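Side-chain contact in phosphodiesterase (Pseudomonas aeruginosa, PDB 4G75), which is a colicin M-like bacteriocin, a magnesium-binding phosphodiesterase that probably kills related bacteria by cleaving a lipid-linked precursor of peptidoglycan: residues 85-88 / 89-92. Sequence-based numbering, arbitrary orientation.
Sequences FIWD and IFDL
Trp87 and Phe90, three residues apart on helix 81-102, lie side by side with the edge of the indole turned to the phenyl face. The evidence for an offset edge-to-face (T-shaped) pair is a plane angle of 85° and a centroid separation of 5.3 Å, measured from the six-membered ring of the indole. Trp87 CZ3 makes the nearest approach, 3.5 Å from Phe90 CD2, which sits at the indole edge and in its plane. Phe90 extends its ring away from its own N (chi1 -176°), which sets it next to the indole. Arg131 adds a cation-pi contact to Phe90, and the indole NE1 of Trp87 donates to Pro119 O.

Asp88 and Asp91 share a water that donates to both carboxylates, 2.7 Å from Asp88 OD1 and 2.8 Å from Asp91 OD2. Asp88 OD1 and Asp91 OD2 stay 4.8 Å apart, so the water bridges two carboxylates that are probably both charged, their repulsion probably eased by Arg45, in a salt bridge with Asp88 OD2, and by the hydrogen bonds of Asp91 to Tyr118, His116 and Gln114.

Both pairs follow the i to i+3 spacing of an alpha-helix, confirmed here by four successive i to i+4 backbone bonds; the last, Leu92 N to Asp88 O, is the straightest (N-H...O 167°). The helix belongs to the largely helical part of the protein, away from the magnesium site.

Phe85 and Ile89 run alongside each other one turn apart, Phe85 CE2 meeting Ile89 CG1 at 3.6 Å. Beyond them, Phe85 packs on Leu58 and Leu61 of helix 55-65, and Ile89 on Ala149 and Leu152 of helix 143-153.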
ATOM      1  N   PHE A  85       2.811 -17.299  -6.200  1.00  9.54           N
ATOM      2  CA  PHE A  85       2.898 -16.392  -5.060  1.00  8.69           C
ATOM      3  C   PHE A  85       4.186 -15.588  -5.191  1.00 10.54           C
ATOM      4  O   PHE A  85       4.199 -14.361  -5.043  1.00  9.21           O
ATOM      5  CB  PHE A  85       2.894 -17.184  -3.748  1.00  6.92           C
ATOM      6  CG  PHE A  85       2.838 -16.323  -2.510  1.00  5.48           C
ATOM      7  CD1 PHE A  85       1.632 -16.108  -1.853  1.00 11.13           C
ATOM      8  CD2 PHE A  85       3.986 -15.737  -2.002  1.00  6.78           C
ATOM      9  CE1 PHE A  85       1.576 -15.321  -0.703  1.00 11.08           C
ATOM     10  CE2 PHE A  85       3.935 -14.950  -0.860  1.00  6.70           C
ATOM     11  CZ  PHE A  85       2.735 -14.743  -0.212  1.00 10.89           C
ATOM     12  N   ILE A  86       5.277 -16.286  -5.481  1.00  7.92           N
ATOM     13  CA  ILE A  86       6.575 -15.632  -5.610  1.00 16.60           C
ATOM     14  C   ILE A  86       6.593 -14.578  -6.714  1.00 11.94           C
ATOM     15  O   ILE A  86       7.052 -13.456  -6.494  1.00  6.93           O
ATOM     16  CB  ILE A  86       7.698 -16.650  -5.831  1.00 10.38           C
ATOM     17  CG1 ILE A  86       7.896 -17.461  -4.546  1.00 10.65           C
ATOM     18  CG2 ILE A  86       8.972 -15.937  -6.237  1.00  8.94           C
ATOM     19  CD1 ILE A  86       8.705 -18.737  -4.717  1.00 10.21           C
ATOM     20  N   TRP A  87       6.087 -14.933  -7.893  1.00  7.09           N
ATOM     21  CA  TRP A  87       6.041 -13.981  -9.002  1.00  6.05           C
ATOM     22  C   TRP A  87       5.108 -12.789  -8.762  1.00  6.43           C
ATOM     23  O   TRP A  87       5.403 -11.693  -9.208  1.00  6.47           O
ATOM     24  CB  TRP A  87       5.711 -14.675 -10.336  1.00  7.64           C
ATOM     25  CG  TRP A  87       6.904 -15.314 -10.991  1.00  5.29           C
ATOM     26  CD1 TRP A  87       7.048 -16.629 -11.323  1.00 12.75           C
ATOM     27  CD2 TRP A  87       8.118 -14.664 -11.392  1.00  9.19           C
ATOM     28  NE1 TRP A  87       8.275 -16.839 -11.910  1.00 15.76           N
ATOM     29  CE2 TRP A  87       8.950 -15.648 -11.963  1.00 15.56           C
ATOM     30  CE3 TRP A  87       8.580 -13.346 -11.325  1.00  8.78           C
ATOM     31  CZ2 TRP A  87      10.216 -15.356 -12.465  1.00 17.25           C
ATOM     32  CZ3 TRP A  87       9.841 -13.056 -11.828  1.00 10.97           C
ATOM     33  CH2 TRP A  87      10.646 -14.060 -12.385  1.00 16.22           C
ATOM     34  N   ASP A  88       3.993 -13.000  -8.068  1.00  7.01           N
ATOM     35  CA  ASP A  88       3.103 -11.893  -7.722  1.00  5.90           C
ATOM     36  C   ASP A  88       3.813 -10.945  -6.750  1.00  6.08           C
ATOM     37  O   ASP A  88       3.670  -9.724  -6.836  1.00  9.04           O
ATOM     38  CB  ASP A  88       1.794 -12.396  -7.097  1.00  9.12           C
ATOM     39  CG  ASP A  88       0.742 -12.784  -8.132  1.00  9.36           C
ATOM     40  OD1 ASP A  88       1.061 -12.895  -9.346  1.00 10.44           O
ATOM     41  OD2 ASP A  88      -0.421 -12.992  -7.716  1.00  8.90           O
ATOM     42  N   ILE A  89       4.581 -11.511  -5.822  1.00  7.76           N
ATOM     43  CA  ILE A  89       5.347 -10.689  -4.887  1.00 10.37           C
ATOM     44  C   ILE A  89       6.380  -9.852  -5.650  1.00  8.47           C
ATOM     45  O   ILE A  89       6.673  -8.716  -5.285  1.00 10.74           O
ATOM     46  CB  ILE A  89       6.000 -11.551  -3.780  1.00  6.73           C
ATOM     47  CG1 ILE A  89       4.923 -12.116  -2.849  1.00  6.10           C
ATOM     48  CG2 ILE A  89       7.021 -10.742  -2.967  1.00  6.60           C
ATOM     49  CD1 ILE A  89       4.053 -11.065  -2.203  1.00  9.91           C
ATOM     50  N   PHE A  90       6.897 -10.399  -6.742  1.00  8.23           N
ATOM     51  CA  PHE A  90       7.795  -9.646  -7.614  1.00 11.60           C
ATOM     52  C   PHE A  90       7.047  -8.567  -8.398  1.00  5.67           C
ATOM     53  O   PHE A  90       7.508  -7.437  -8.492  1.00  9.68           O
ATOM     54  CB  PHE A  90       8.507 -10.606  -8.579  1.00 10.96           C
ATOM     55  CG  PHE A  90       9.537  -9.950  -9.470  1.00  5.99           C
ATOM     56  CD1 PHE A  90      10.793  -9.619  -8.981  1.00 11.42           C
ATOM     57  CD2 PHE A  90       9.267  -9.715 -10.812  1.00  9.30           C
ATOM     58  CE1 PHE A  90      11.756  -9.040  -9.810  1.00  9.93           C
ATOM     59  CE2 PHE A  90      10.224  -9.140 -11.644  1.00  8.99           C
ATOM     60  CZ  PHE A  90      11.467  -8.795 -11.140  1.00 11.34           C
ATOM     61  N   ASP A  91       5.893  -8.921  -8.955  1.00  6.59           N
ATOM     62  CA  ASP A  91       5.185  -8.051  -9.891  1.00  8.53           C
ATOM     63  C   ASP A  91       4.452  -6.891  -9.233  1.00  9.41           C
ATOM     64  O   ASP A  91       4.446  -5.774  -9.760  1.00  6.02           O
ATOM     65  CB  ASP A  91       4.179  -8.854 -10.718  1.00  5.44           C
ATOM     66  CG  ASP A  91       4.844  -9.715 -11.773  1.00  4.25           C
ATOM     67  OD1 ASP A  91       6.021  -9.451 -12.102  1.00  9.21           O
ATOM     68  OD2 ASP A  91       4.183 -10.649 -12.273  1.00  7.50           O
ATOM     69  N   LEU A  92       3.819  -7.162  -8.097  1.00  8.88           N
ATOM     70  CA  LEU A  92       2.999  -6.156  -7.434  1.00  8.69           C
ATOM     71  C   LEU A  92       3.723  -4.832  -7.112  1.00  9.10           C
ATOM     72  O   LEU A  92       3.183  -3.757  -7.369  1.00  6.76           O
ATOM     73  CB  LEU A  92       2.291  -6.746  -6.207  1.00  7.58           C
ATOM     74  CG  LEU A  92       1.091  -7.642  -6.558  1.00  8.54           C
ATOM     75  CD1 LEU A  92       0.748  -8.578  -5.404  1.00  9.70           C
ATOM     76  CD2 LEU A  92      -0.127  -6.808  -6.978  1.00  9.19           C
TER
HETATM   77  O   HOH W   1       2.891 -12.960 -11.384  1.00  8.63           O